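Local coordinates for intracellular protein transport protein USO1 (Saccharomyces cerevisiae S288c, PDB 6LSU) that tethers vesicles and is required for protein transport from the endoplasmic reticulum to the Golgi complex, the part modelled here being its globular head, at residues F435-D440 and D531-E536; D440-F445 and E536-I541; S406-W411 and S428-A433; F500-N505 and F518-I523; L316-G321 and K327-L332. All coordinates share one frame; numbering follows the deposited sequence.

Contacts 1 and 2 hold the same two elements, helix 439-459 and helix 535-543: contact 1 joins the turns leading into them and contact 2 their first turns. Contact 1 lies at the surface and combines an aromatic pair with a long ion pair; contact 2 is partly buried and mainly aliphatic. Contacts 3 and 4 are buried helix pairs, one made of leucine and isoleucine, the other of aliphatic groups against threonines, and Lys-432 joins them by a salt bridge to Asp-522. Along the chain, contact 4 is nested inside the loops closed by contacts 1 and 2. Contact 5, also buried, stands apart, its centre about 32 Å from that of contact 4.

Contact 1. Residues F435-D440 and D531-E536; sequences FMDNFD and DHKYSE
Phe-439 and Lys-533 bring the two backbones to 7.2 Å, CA to CA, where a type II beta turn from Phe-435 to Asn-438 faces a second one from His-532 to Ser-535. The largest single share of the contact falls to Phe-439, whose CG stands anti to the backbone N (chi1 172°) and thus extends the ring across to the opposing turn. One face of this ring is covered by Tyr-534: its CB lies 3.3 Å from Phe-439 CE1, and its CG sits 4.3 Å above the ring plane, over the centre. The tyrosine turns its own edge to the same face, with ring centroids 5.3 Å apart and planes at 52°, an edge-to-face pair tilted well away from perpendicular. Lys-533 O approaches Phe-439 CD1 obliquely at 3.7 Å. Both turns lead into helices of the helical-repeat head; Asn-438 is the N-cap of helix 439-459, its OD1 receiving a weak hydrogen bond from Leu-441 N. Beside the rings, the Lys-533 chain bends at every torsion after the first and crosses the Asp-437 side chain at about a right angle. Its NZ ends 3.7 Å from Asp-437 OD1, a long salt bridge between two exposed residues that solvent probably weakens. His-532 NE2 is 5.3 Å from the same carboxylate oxygen, so any charge on the imidazole would probably act on Asp-437 through space.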
# COMPACT_ATOMS: atom_id res chain seq x y z
N PHE A 435 7.39 8.69 16.04
CA PHE A 435 7.28 8.83 17.51
C PHE A 435 7.05 7.46 18.10
O PHE A 435 7.23 7.35 19.35
CB PHE A 435 6.09 9.71 17.91
CG PHE A 435 6.28 11.16 17.63
CD1 PHE A 435 7.33 11.87 18.19
CD2 PHE A 435 5.40 11.85 16.82
CE1 PHE A 435 7.53 13.21 17.88
CE2 PHE A 435 5.60 13.19 16.50
CZ PHE A 435 6.66 13.87 17.03
N MET A 436 6.65 6.48 17.30
CA MET A 436 6.19 5.18 17.88
C MET A 436 7.21 4.65 18.88
O MET A 436 8.39 4.50 18.49
CB MET A 436 5.99 4.13 16.79
CG MET A 436 5.25 2.96 17.29
SD MET A 436 3.56 3.46 17.47
CE MET A 436 3.06 3.33 15.74
N ASP A 437 6.75 4.38 20.11
CA ASP A 437 7.49 3.70 21.22
C ASP A 437 8.76 4.45 21.61
O ASP A 437 9.70 3.81 22.06
CB ASP A 437 7.88 2.29 20.83
CG ASP A 437 6.66 1.42 20.67
OD1 ASP A 437 5.77 1.52 21.56
OD2 ASP A 437 6.61 0.66 19.68
N ASN A 438 8.75 5.78 21.50
CA ASN A 438 9.90 6.66 21.82
C ASN A 438 9.41 7.83 22.67
O ASN A 438 9.25 9.00 22.16
CB ASN A 438 10.52 7.09 20.50
CG ASN A 438 11.93 7.58 20.63
OD1 ASN A 438 12.31 8.13 21.69
ND2 ASN A 438 12.69 7.42 19.55
N PHE A 439 9.15 7.55 23.94
CA PHE A 439 8.72 8.56 24.94
C PHE A 439 9.59 9.82 24.93
O PHE A 439 9.05 10.92 24.97
CB PHE A 439 8.69 7.99 26.35
CG PHE A 439 8.42 9.08 27.36
CD1 PHE A 439 7.14 9.59 27.56
CD2 PHE A 439 9.47 9.66 28.07
CE1 PHE A 439 6.92 10.61 28.47
CE2 PHE A 439 9.25 10.69 28.96
CZ PHE A 439 7.98 11.17 29.15
N ASP A 440 10.90 9.69 24.90
CA ASP A 440 11.81 10.88 24.96
C ASP A 440 11.52 11.76 23.75
O ASP A 440 11.43 13.02 23.86
CB ASP A 440 13.28 10.45 25.05
CG ASP A 440 13.60 9.50 26.22
OD1 ASP A 440 12.92 9.61 27.27
OD2 ASP A 440 14.55 8.65 26.05
N ASP A 531 -2.77 3.45 27.55
CA ASP A 531 -1.91 2.24 27.45
C ASP A 531 -0.45 2.62 27.15
O ASP A 531 0.43 1.78 27.44
CB ASP A 531 -2.41 1.25 26.38
CG ASP A 531 -3.46 0.27 26.87
OD1 ASP A 531 -3.46 -0.05 28.08
OD2 ASP A 531 -4.27 -0.17 26.03
N HIS A 532 -0.19 3.81 26.60
CA HIS A 532 1.19 4.33 26.35
C HIS A 532 1.94 4.49 27.68
O HIS A 532 1.32 4.88 28.70
CB HIS A 532 1.18 5.66 25.58
CG HIS A 532 1.58 5.57 24.14
ND1 HIS A 532 2.40 6.53 23.54
CD2 HIS A 532 1.27 4.68 23.17
CE1 HIS A 532 2.59 6.20 22.27
NE2 HIS A 532 1.90 5.08 22.02
N LYS A 533 3.25 4.21 27.64
CA LYS A 533 4.25 4.43 28.72
C LYS A 533 4.46 5.93 28.95
O LYS A 533 4.92 6.62 27.99
CB LYS A 533 5.59 3.81 28.33
CG LYS A 533 6.05 4.08 26.89
CD LYS A 533 5.86 2.91 25.93
CE LYS A 533 6.92 2.86 24.86
NZ LYS A 533 7.54 1.52 24.76
N TYR A 534 4.17 6.40 30.17
CA TYR A 534 4.36 7.80 30.65
C TYR A 534 3.47 8.79 29.89
O TYR A 534 3.83 10.00 29.83
CB TYR A 534 5.84 8.21 30.53
CG TYR A 534 6.78 7.42 31.39
CD1 TYR A 534 6.74 7.53 32.77
CD2 TYR A 534 7.72 6.56 30.83
CE1 TYR A 534 7.61 6.81 33.58
CE2 TYR A 534 8.60 5.83 31.63
CZ TYR A 534 8.54 5.96 33.00
OH TYR A 534 9.41 5.24 33.77
N SER A 535 2.32 8.35 29.37
CA SER A 535 1.33 9.25 28.70
C SER A 535 0.95 10.40 29.65
O SER A 535 0.78 11.54 29.18
CB SER A 535 0.12 8.50 28.17
OG SER A 535 -0.91 8.36 29.15
N GLU A 536 0.89 10.13 30.96
CA GLU A 536 0.54 11.14 31.99
C GLU A 536 1.38 12.40 31.79
O GLU A 536 0.82 13.48 31.65
CB GLU A 536 0.71 10.55 33.39
CG GLU A 536 -0.34 11.07 34.36
CD GLU A 536 -0.32 10.43 35.75
OE1 GLU A 536 -0.12 9.20 35.83
OE2 GLU A 536 -0.50 11.18 36.74

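Contact 2. Residues D440-F445 and E536-I541; sequences DLQRDF and EELREI
Gln-442 and Leu-538 meet with their side chains at about a right angle, the amide oxygen OE1 lying 3.4 Å from the methyl CD1 of Leu-538. The contact is one of van der Waals type; the amide's polar partner is Phe-435 O, which accepts a hydrogen bond from NE2 and so helps fix the rotation of the group. The other branch of Leu-538 points at the backbone: CD2 is 3.7 Å from Arg-443 N and 3.8 Å from Arg-443 CA. With CG anti to the carbonyl carbon (chi1 -62°), the leucine presents both methyls to helix 439-459. Arg-443 passes along the flank, its CG 4.2 Å from Ile-541 CD1, while its guanidinium turns back to its own helix and pairs with Asp-444, NH1 to OD1 3.2 Å. Glu-537 remains apart from this pair, its OE1 4.9 Å from Arg-443 NE, close enough for a favourable electrostatic effect at most. The axes of the two segments run nearly parallel, 6° apart, with a closest approach of 10.3 Å. Further along helix 439-459, Leu-538 reaches Leu-446, and Ile-541 reaches Leu-447 and Val-450; helix 514-528 adds Phe-527, which touches both Gln-442 and Phe-445.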
# COMPACT_ATOMS: atom_id res chain seq x y z
N ASP A 440 10.90 9.69 24.90
CA ASP A 440 11.81 10.88 24.96
C ASP A 440 11.52 11.76 23.75
O ASP A 440 11.43 13.02 23.86
CB ASP A 440 13.28 10.45 25.05
CG ASP A 440 13.60 9.50 26.22
OD1 ASP A 440 12.92 9.61 27.27
OD2 ASP A 440 14.55 8.65 26.05
N LEU A 441 11.33 11.15 22.59
CA LEU A 441 11.20 11.96 21.35
C LEU A 441 9.80 12.62 21.33
O LEU A 441 9.61 13.72 20.77
CB LEU A 441 11.40 11.01 20.17
CG LEU A 441 11.89 11.67 18.89
CD1 LEU A 441 13.13 12.51 19.13
CD2 LEU A 441 12.19 10.59 17.88
N GLN A 442 8.85 11.94 21.96
CA GLN A 442 7.48 12.46 22.14
C GLN A 442 7.54 13.67 23.09
O GLN A 442 7.21 14.81 22.64
CB GLN A 442 6.57 11.36 22.65
CG GLN A 442 6.01 10.53 21.52
CD GLN A 442 5.30 9.31 22.04
OE1 GLN A 442 4.55 9.38 23.00
NE2 GLN A 442 5.56 8.16 21.41
N ARG A 443 8.07 13.47 24.30
CA ARG A 443 8.28 14.59 25.26
C ARG A 443 9.05 15.78 24.62
O ARG A 443 8.59 16.93 24.79
CB ARG A 443 8.97 14.04 26.50
CG ARG A 443 9.17 15.05 27.61
CD ARG A 443 9.77 14.41 28.86
NE ARG A 443 10.44 15.38 29.70
CZ ARG A 443 11.63 15.95 29.45
NH1 ARG A 443 12.30 15.65 28.35
NH2 ARG A 443 12.14 16.82 30.30
N ASP A 444 10.18 15.56 23.93
CA ASP A 444 11.02 16.69 23.46
C ASP A 444 10.22 17.47 22.41
O ASP A 444 10.34 18.72 22.32
CB ASP A 444 12.39 16.20 22.93
CG ASP A 444 13.40 15.80 24.00
OD1 ASP A 444 13.00 15.53 25.18
OD2 ASP A 444 14.60 15.70 23.65
N PHE A 445 9.48 16.73 21.57
CA PHE A 445 8.67 17.34 20.49
C PHE A 445 7.64 18.29 21.10
O PHE A 445 7.59 19.47 20.64
CB PHE A 445 7.96 16.26 19.67
CG PHE A 445 6.98 16.81 18.67
CD1 PHE A 445 7.44 17.53 17.57
CD2 PHE A 445 5.61 16.62 18.83
CE1 PHE A 445 6.55 18.01 16.62
CE2 PHE A 445 4.73 17.12 17.89
CZ PHE A 445 5.20 17.84 16.80
N GLU A 536 0.89 10.13 30.96
CA GLU A 536 0.54 11.14 31.99
C GLU A 536 1.38 12.40 31.79
O GLU A 536 0.82 13.48 31.65
CB GLU A 536 0.71 10.55 33.39
CG GLU A 536 -0.34 11.07 34.36
CD GLU A 536 -0.32 10.43 35.75
OE1 GLU A 536 -0.12 9.20 35.83
OE2 GLU A 536 -0.50 11.18 36.74
N GLU A 537 2.70 12.28 31.70
CA GLU A 537 3.62 13.43 31.51
C GLU A 537 3.20 14.25 30.30
O GLU A 537 3.32 15.49 30.37
CB GLU A 537 5.05 12.98 31.26
CG GLU A 537 6.09 13.74 32.07
CD GLU A 537 6.84 12.87 33.07
OE1 GLU A 537 8.00 13.21 33.40
OE2 GLU A 537 6.27 11.83 33.52
N LEU A 538 2.81 13.59 29.21
CA LEU A 538 2.50 14.27 27.93
C LEU A 538 1.16 15.00 28.11
O LEU A 538 1.04 16.17 27.70
CB LEU A 538 2.44 13.23 26.81
CG LEU A 538 3.72 12.45 26.53
CD1 LEU A 538 3.42 11.23 25.66
CD2 LEU A 538 4.76 13.33 25.85
N ARG A 539 0.18 14.33 28.71
CA ARG A 539 -1.13 14.95 29.04
C ARG A 539 -0.88 16.25 29.82
O ARG A 539 -1.30 17.34 29.34
CB ARG A 539 -2.00 13.95 29.81
CG ARG A 539 -2.54 12.82 28.94
CD ARG A 539 -3.14 11.69 29.75
NE ARG A 539 -3.93 10.72 28.99
CZ ARG A 539 -5.27 10.77 28.83
NH1 ARG A 539 -5.98 11.76 29.35
NH2 ARG A 539 -5.90 9.83 28.16
N GLU A 540 -0.13 16.11 30.91
CA GLU A 540 0.22 17.21 31.85
C GLU A 540 0.88 18.37 31.12
O GLU A 540 0.53 19.47 31.45
CB GLU A 540 1.13 16.69 32.96
CG GLU A 540 0.33 15.89 33.99
CD GLU A 540 -1.04 16.50 34.30
OE1 GLU A 540 -2.09 15.81 33.99
OE2 GLU A 540 -1.06 17.67 34.79
N ILE A 541 1.78 18.13 30.19
CA ILE A 541 2.43 19.23 29.43
C ILE A 541 1.39 19.98 28.61
O ILE A 541 1.55 21.19 28.38
CB ILE A 541 3.57 18.69 28.51
CG1 ILE A 541 4.72 18.12 29.34
CG2 ILE A 541 4.05 19.79 27.55
CD1 ILE A 541 5.75 17.39 28.52

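Contact 3. Residues S406-W411 and S428-A433; sequences SILINW and SRLLKA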
# COMPACT_ATOMS: atom_id res chain seq x y z
N SER A 406 9.07 19.13 10.49
CA SER A 406 8.35 20.39 10.16
C SER A 406 7.53 20.24 8.86
O SER A 406 6.30 20.50 8.92
CB SER A 406 9.33 21.55 10.11
OG SER A 406 9.83 21.79 11.42
N ILE A 407 8.12 19.80 7.75
CA ILE A 407 7.37 19.62 6.46
C ILE A 407 6.19 18.66 6.66
O ILE A 407 5.18 18.86 6.12
CB ILE A 407 8.26 19.14 5.32
CG1 ILE A 407 9.48 20.04 5.14
CG2 ILE A 407 7.46 19.06 4.00
CD1 ILE A 407 10.26 19.68 3.96
N LEU A 408 6.36 17.59 7.41
CA LEU A 408 5.28 16.62 7.61
C LEU A 408 4.09 17.35 8.26
O LEU A 408 3.00 17.24 7.78
CB LEU A 408 5.78 15.46 8.47
CG LEU A 408 6.73 14.52 7.74
CD1 LEU A 408 7.17 13.41 8.68
CD2 LEU A 408 6.11 13.88 6.51
N ILE A 409 4.37 18.07 9.33
CA ILE A 409 3.33 18.75 10.16
C ILE A 409 2.68 19.81 9.30
O ILE A 409 1.47 19.91 9.29
CB ILE A 409 3.97 19.32 11.42
CG1 ILE A 409 4.41 18.16 12.33
CG2 ILE A 409 2.96 20.23 12.10
CD1 ILE A 409 5.18 18.58 13.57
N ASN A 410 3.49 20.48 8.50
CA ASN A 410 2.96 21.53 7.63
C ASN A 410 2.04 20.88 6.59
O ASN A 410 0.95 21.42 6.34
CB ASN A 410 4.13 22.27 7.02
CG ASN A 410 3.60 23.27 6.04
OD1 ASN A 410 3.44 22.94 4.87
ND2 ASN A 410 3.23 24.40 6.58
N TRP A 411 2.47 19.80 5.97
CA TRP A 411 1.71 19.19 4.86
C TRP A 411 0.44 18.61 5.43
O TRP A 411 -0.65 18.90 4.86
CB TRP A 411 2.52 18.11 4.15
CG TRP A 411 3.42 18.68 3.11
CD1 TRP A 411 3.88 19.95 3.03
CD2 TRP A 411 4.02 17.97 2.03
NE1 TRP A 411 4.72 20.09 1.96
CE2 TRP A 411 4.79 18.90 1.31
CE3 TRP A 411 3.95 16.66 1.58
CZ2 TRP A 411 5.53 18.54 0.20
CZ3 TRP A 411 4.65 16.31 0.46
CH2 TRP A 411 5.44 17.24 -0.22
N SER A 428 0.67 11.81 8.39
CA SER A 428 0.22 11.50 9.76
C SER A 428 0.80 10.13 10.17
O SER A 428 1.29 10.02 11.24
CB SER A 428 -1.29 11.51 9.82
OG SER A 428 -1.79 10.84 10.96
N ARG A 429 0.74 9.15 9.31
CA ARG A 429 1.25 7.79 9.59
C ARG A 429 2.79 7.79 9.75
O ARG A 429 3.27 7.06 10.63
CB ARG A 429 0.80 6.85 8.48
CG ARG A 429 -0.71 6.72 8.41
CD ARG A 429 -1.28 5.57 9.21
NE ARG A 429 -0.76 4.40 8.54
CZ ARG A 429 -1.38 3.70 7.59
NH1 ARG A 429 -2.62 4.00 7.24
NH2 ARG A 429 -0.75 2.67 7.03
N LEU A 430 3.51 8.63 8.99
CA LEU A 430 4.99 8.69 9.07
C LEU A 430 5.38 9.32 10.40
O LEU A 430 6.22 8.72 11.09
CB LEU A 430 5.56 9.48 7.88
CG LEU A 430 7.06 9.72 7.90
CD1 LEU A 430 7.84 8.46 8.22
CD2 LEU A 430 7.52 10.31 6.60
N LEU A 431 4.72 10.43 10.76
CA LEU A 431 4.90 11.08 12.07
C LEU A 431 4.65 10.06 13.17
O LEU A 431 5.36 10.13 14.24
CB LEU A 431 3.91 12.26 12.20
CG LEU A 431 4.42 13.58 11.61
CD1 LEU A 431 3.28 14.56 11.45
CD2 LEU A 431 5.51 14.19 12.48
N LYS A 432 3.62 9.24 13.04
CA LYS A 432 3.33 8.29 14.16
C LYS A 432 4.43 7.22 14.18
O LYS A 432 4.71 6.71 15.24
CB LYS A 432 1.93 7.72 13.99
CG LYS A 432 0.81 8.73 14.16
CD LYS A 432 -0.51 8.02 14.18
CE LYS A 432 -1.69 8.89 13.88
NZ LYS A 432 -2.89 8.05 13.87
N ALA A 433 5.01 6.88 13.02
CA ALA A 433 6.08 5.87 12.90
C ALA A 433 7.33 6.46 13.58
O ALA A 433 8.04 5.80 14.43
CB ALA A 433 6.32 5.56 11.45
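Leu-408, Ile-409, Leu-430 and Leu-431 meet across the two helices without any flat group between them, the nearby indole being that of Trp-411, to one side. Over one face of that indole lies Ile-407 CG2, 3.6 Å above the plane and offset toward the rim, while Asn-410 OD1 sits in plane at its edge; Phe-346 makes an edge-to-face pair with it. The interhelical surface itself is wholly apolar. Leu-430 has CG anti to the backbone N (chi1 175°), which carries CD2 up to both methyls of Leu-408, 3.7 Å from CD1 and 3.8 Å from CD2, with the two side chains at about a right angle. Leu-431 enters beside them, its CG 3.9 Å from Leu-408 CB and its CD1 3.9 Å from Ile-409 CG1. With an alanine in place of Leu-431, CG and both methyls are gone, and Leu-408 CB and Ile-409 CG1 would probably face a gap between the helices. The segment axes approach to 9.7 Å at 142°, the geometry of an antiparallel pair crossing at a marked tilt, and both segments belong to ARM 7. Helix 354-366 covers one side, Leu-359 touching both Leu-408 and Leu-430. Toward helix 439-459, Ile-409 packs on Phe-445, and Lys-432 reaches helix 514-528 through a salt bridge to Asp-522.

Contact 4. Residues F500-N505 and F518-I523; sequences FEVLLN and FFTTDI
Thr-520 fits against Val-502 and Leu-503, and its two branches meet different residues. In the methyl-to-methylene contact, CG2, anti to the backbone N (chi1 -58° for OG1), meets Leu-503 CB at 3.9 Å, while the hydroxyl side faces the valine. A methyl-to-methyl contact lies next to it, Thr-521 CG2 against Leu-503 CD1 at 4.1 Å. The hydroxyl-to-methyl contact is Thr-520 OG1 with Val-502 CG1, 3.5 Å apart. Hydrogen bonds stay within helix 514-528: Thr-520 OG1 bonds to Lys-516 O and Thr-521 OG1 to Leu-517 O, one turn back. With an alanine here in place of Thr-520, OG1 and CG2 go, and Leu-503 CB would probably lose its methyl partner, the valine its closest neighbour and Lys-516 O its hydroxyl donor. The segment axes approach to 9.5 Å and cross at 103°, close to perpendicular, which confines the touching surface to a few residues, with Leu-503 and Thr-520 nearest, 6.6 Å between CA atoms. Helix 404-414 adds Leu-413 beside Val-502 and Thr-520, and helix 577-590 adds Phe-585 beside Leu-503 and Thr-521. Because the threonine hydroxyls are satisfied by their own helix, they can be buried against aliphatic groups in this mainly helical head, where their methyls serve as small apolar contacts.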
# COMPACT_ATOMS: atom_id res chain seq x y z
N PHE A 500 -0.24 23.27 18.43
CA PHE A 500 -0.86 24.08 19.50
C PHE A 500 -1.52 25.31 18.87
O PHE A 500 -2.64 25.68 19.25
CB PHE A 500 0.17 24.44 20.54
CG PHE A 500 0.49 23.30 21.46
CD1 PHE A 500 -0.46 22.81 22.34
CD2 PHE A 500 1.74 22.72 21.46
CE1 PHE A 500 -0.15 21.77 23.20
CE2 PHE A 500 2.02 21.65 22.29
CZ PHE A 500 1.09 21.19 23.18
N GLU A 501 -0.86 25.88 17.87
CA GLU A 501 -1.45 26.96 17.08
C GLU A 501 -2.84 26.51 16.62
O GLU A 501 -3.75 27.28 16.79
CB GLU A 501 -0.53 27.31 15.91
CG GLU A 501 -0.50 28.80 15.62
CD GLU A 501 0.69 29.24 14.77
OE1 GLU A 501 1.10 30.42 14.91
OE2 GLU A 501 1.20 28.41 13.98
N VAL A 502 -2.99 25.30 16.07
CA VAL A 502 -4.30 24.85 15.53
C VAL A 502 -5.23 24.52 16.71
O VAL A 502 -6.36 25.02 16.80
CB VAL A 502 -4.14 23.64 14.60
CG1 VAL A 502 -5.48 22.98 14.28
CG2 VAL A 502 -3.42 24.05 13.32
N LEU A 503 -4.75 23.73 17.64
CA LEU A 503 -5.61 23.19 18.72
C LEU A 503 -6.19 24.31 19.62
O LEU A 503 -7.29 24.09 20.19
CB LEU A 503 -4.79 22.24 19.57
CG LEU A 503 -5.57 21.58 20.69
CD1 LEU A 503 -6.47 20.54 20.11
CD2 LEU A 503 -4.68 20.95 21.74
N LEU A 504 -5.49 25.44 19.81
CA LEU A 504 -5.81 26.41 20.88
C LEU A 504 -6.13 27.80 20.30
O LEU A 504 -6.25 28.76 21.06
CB LEU A 504 -4.64 26.50 21.89
CG LEU A 504 -4.29 25.20 22.65
CD1 LEU A 504 -2.96 25.32 23.38
CD2 LEU A 504 -5.37 24.84 23.66
N ASN A 505 -6.18 27.93 18.99
CA ASN A 505 -6.52 29.21 18.31
C ASN A 505 -7.79 28.99 17.52
O ASN A 505 -8.17 27.81 17.29
CB ASN A 505 -5.44 29.79 17.41
CG ASN A 505 -4.27 30.33 18.19
OD1 ASN A 505 -4.17 30.08 19.40
ND2 ASN A 505 -3.35 31.03 17.52
N PHE A 518 -8.78 17.74 12.55
CA PHE A 518 -8.96 16.27 12.71
C PHE A 518 -7.60 15.59 12.94
O PHE A 518 -7.42 14.83 13.89
CB PHE A 518 -9.68 15.70 11.50
CG PHE A 518 -9.67 14.19 11.54
CD1 PHE A 518 -10.52 13.50 12.38
CD2 PHE A 518 -8.69 13.48 10.87
CE1 PHE A 518 -10.43 12.11 12.48
CE2 PHE A 518 -8.60 12.10 10.98
CZ PHE A 518 -9.48 11.41 11.77
N PHE A 519 -6.62 15.91 12.10
CA PHE A 519 -5.20 15.48 12.24
C PHE A 519 -4.65 15.92 13.59
O PHE A 519 -4.19 15.00 14.35
CB PHE A 519 -4.41 15.91 11.01
CG PHE A 519 -4.75 15.09 9.80
CD1 PHE A 519 -4.87 13.71 9.88
CD2 PHE A 519 -4.90 15.69 8.54
CE1 PHE A 519 -5.21 12.95 8.76
CE2 PHE A 519 -5.21 14.94 7.41
CZ PHE A 519 -5.39 13.58 7.53
N THR A 520 -4.73 17.20 13.93
CA THR A 520 -4.26 17.75 15.24
C THR A 520 -4.88 16.93 16.38
O THR A 520 -4.16 16.37 17.23
CB THR A 520 -4.55 19.25 15.35
OG1 THR A 520 -3.89 19.89 14.24
CG2 THR A 520 -3.95 19.87 16.59
N THR A 521 -6.17 16.78 16.45
CA THR A 521 -6.73 16.05 17.60
C THR A 521 -6.23 14.61 17.53
O THR A 521 -5.94 13.99 18.54
CB THR A 521 -8.25 16.23 17.65
OG1 THR A 521 -8.78 16.04 16.33
CG2 THR A 521 -8.59 17.61 18.15
N ASP A 522 -6.17 14.04 16.34
CA ASP A 522 -5.77 12.62 16.17
C ASP A 522 -4.30 12.40 16.61
O ASP A 522 -4.01 11.45 17.30
CB ASP A 522 -5.93 12.17 14.72
CG ASP A 522 -5.50 10.71 14.51
OD1 ASP A 522 -6.23 9.83 15.01
OD2 ASP A 522 -4.41 10.49 13.94
N ILE A 523 -3.41 13.32 16.30
CA ILE A 523 -2.02 13.22 16.84
C ILE A 523 -2.02 13.34 18.37
O ILE A 523 -1.37 12.45 18.98
CB ILE A 523 -1.08 14.23 16.16
CG1 ILE A 523 0.31 13.64 16.04
CG2 ILE A 523 -1.05 15.59 16.81
CD1 ILE A 523 0.30 12.47 15.15

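Contact 5. Residues L316-G321 and K327-L332; sequences LTVEPG and KHQNAL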
# COMPACT_ATOMS: atom_id res chain seq x y z
N LEU A 316 8.60 -4.48 1.79
CA LEU A 316 8.69 -5.95 2.06
C LEU A 316 9.74 -6.30 3.11
O LEU A 316 9.41 -7.10 4.01
CB LEU A 316 9.04 -6.68 0.76
CG LEU A 316 7.92 -6.60 -0.27
CD1 LEU A 316 8.27 -7.37 -1.53
CD2 LEU A 316 6.62 -7.10 0.36
N THR A 317 10.95 -5.75 2.98
CA THR A 317 12.11 -6.14 3.83
C THR A 317 11.87 -5.68 5.26
O THR A 317 12.51 -6.26 6.13
CB THR A 317 13.46 -5.62 3.30
OG1 THR A 317 13.71 -4.28 3.72
CG2 THR A 317 13.56 -5.76 1.81
N VAL A 318 10.95 -4.73 5.50
CA VAL A 318 10.73 -4.07 6.83
C VAL A 318 9.25 -4.17 7.20
O VAL A 318 8.69 -3.20 7.86
CB VAL A 318 11.21 -2.60 6.81
CG1 VAL A 318 12.69 -2.49 6.59
CG2 VAL A 318 10.49 -1.78 5.77
N GLU A 319 8.61 -5.27 6.81
CA GLU A 319 7.22 -5.58 7.25
C GLU A 319 7.22 -5.67 8.78
O GLU A 319 7.95 -6.45 9.37
CB GLU A 319 6.73 -6.85 6.55
CG GLU A 319 5.39 -7.41 7.05
CD GLU A 319 4.95 -8.75 6.46
OE1 GLU A 319 3.90 -9.26 6.90
OE2 GLU A 319 5.64 -9.28 5.54
N PRO A 320 6.40 -4.87 9.49
CA PRO A 320 6.38 -4.89 10.96
C PRO A 320 5.93 -6.24 11.55
O PRO A 320 5.07 -6.88 10.93
CB PRO A 320 5.38 -3.79 11.34
CG PRO A 320 4.52 -3.60 10.10
CD PRO A 320 5.43 -3.92 8.92
N GLY A 321 6.53 -6.64 12.68
CA GLY A 321 6.19 -7.87 13.42
C GLY A 321 7.15 -9.02 13.15
O GLY A 321 7.17 -9.94 14.00
N LYS A 327 16.77 -5.41 11.94
CA LYS A 327 18.01 -5.69 11.21
C LYS A 327 17.87 -4.99 9.86
O LYS A 327 18.76 -4.15 9.52
CB LYS A 327 18.28 -7.21 11.15
CG LYS A 327 19.65 -7.63 10.60
CD LYS A 327 19.58 -8.42 9.29
CE LYS A 327 20.93 -8.92 8.80
NZ LYS A 327 21.90 -7.81 8.59
N HIS A 328 16.82 -5.34 9.11
CA HIS A 328 16.53 -4.76 7.78
C HIS A 328 16.47 -3.23 7.87
O HIS A 328 17.13 -2.59 7.03
CB HIS A 328 15.22 -5.32 7.23
CG HIS A 328 15.30 -6.77 6.87
ND1 HIS A 328 14.20 -7.61 6.92
CD2 HIS A 328 16.36 -7.55 6.58
CE1 HIS A 328 14.58 -8.83 6.62
NE2 HIS A 328 15.90 -8.81 6.41
N GLN A 329 15.71 -2.69 8.85
CA GLN A 329 15.55 -1.24 9.06
C GLN A 329 16.96 -0.63 9.14
O GLN A 329 17.28 0.28 8.31
CB GLN A 329 14.71 -0.92 10.29
CG GLN A 329 13.20 -0.92 10.06
CD GLN A 329 12.46 -0.80 11.37
OE1 GLN A 329 12.94 -1.29 12.41
NE2 GLN A 329 11.37 -0.04 11.35
N ASN A 330 17.76 -1.16 10.08
CA ASN A 330 19.17 -0.77 10.35
C ASN A 330 20.00 -0.88 9.08
O ASN A 330 20.68 0.09 8.74
CB ASN A 330 19.76 -1.63 11.48
CG ASN A 330 19.19 -1.33 12.85
OD1 ASN A 330 18.60 -0.28 13.07
ND2 ASN A 330 19.44 -2.22 13.80
N ALA A 331 19.89 -1.99 8.35
CA ALA A 331 20.52 -2.17 7.02
C ALA A 331 20.11 -1.01 6.09
O ALA A 331 21.01 -0.38 5.49
CB ALA A 331 20.18 -3.53 6.45
N LEU A 332 18.82 -0.73 5.96
CA LEU A 332 18.35 0.33 4.99
C LEU A 332 18.86 1.71 5.41
O LEU A 332 19.02 2.59 4.52
CB LEU A 332 16.83 0.31 4.91
CG LEU A 332 16.24 -0.88 4.18
CD1 LEU A 332 14.80 -1.08 4.59
CD2 LEU A 332 16.37 -0.71 2.68
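Val-318 can be followed from CB outward into helix 325-333. Its CB lies 4.2 Å from Gln-329 CG. From there CG1, anti to the carbonyl carbon (chi1 -64°), goes in among three residues of the helix: it is 3.8 Å from His-328 CB, equally far from Gln-329 N, and 3.2 Å from the methyl CD1 of Leu-332, where the branch ends. The polar end of Gln-329 leads on to other partners, NE2 donating to Asn-364 O and Arg-367 O. This is a short connection between consecutive helices of an armadillo-type array, helix 301-317 giving way to helix 325-333 near the boundary of ARM 5 and ARM 6, and the CA atoms of Val-318 and His-328 come within 5.9 Å. Thr-317 adds its hydroxyl, OG1 lying 3.5 Å from Leu-332 CD1 while it hydrogen-bonds to Val-314 O of its own helix. The carbonyl of Thr-317 meets the His-328 ring at its edge, near the ring plane. His-328 ND1 is modelled 2.3 Å from Thr-317 O with an N-H...O angle of 118°, too short and too bent to be taken at face value, so this hydrogen bond is doubtful in detail. Beyond it, the His-328 side chain packs on Gln-271, Thr-272 and Leu-275 of helix 268-276.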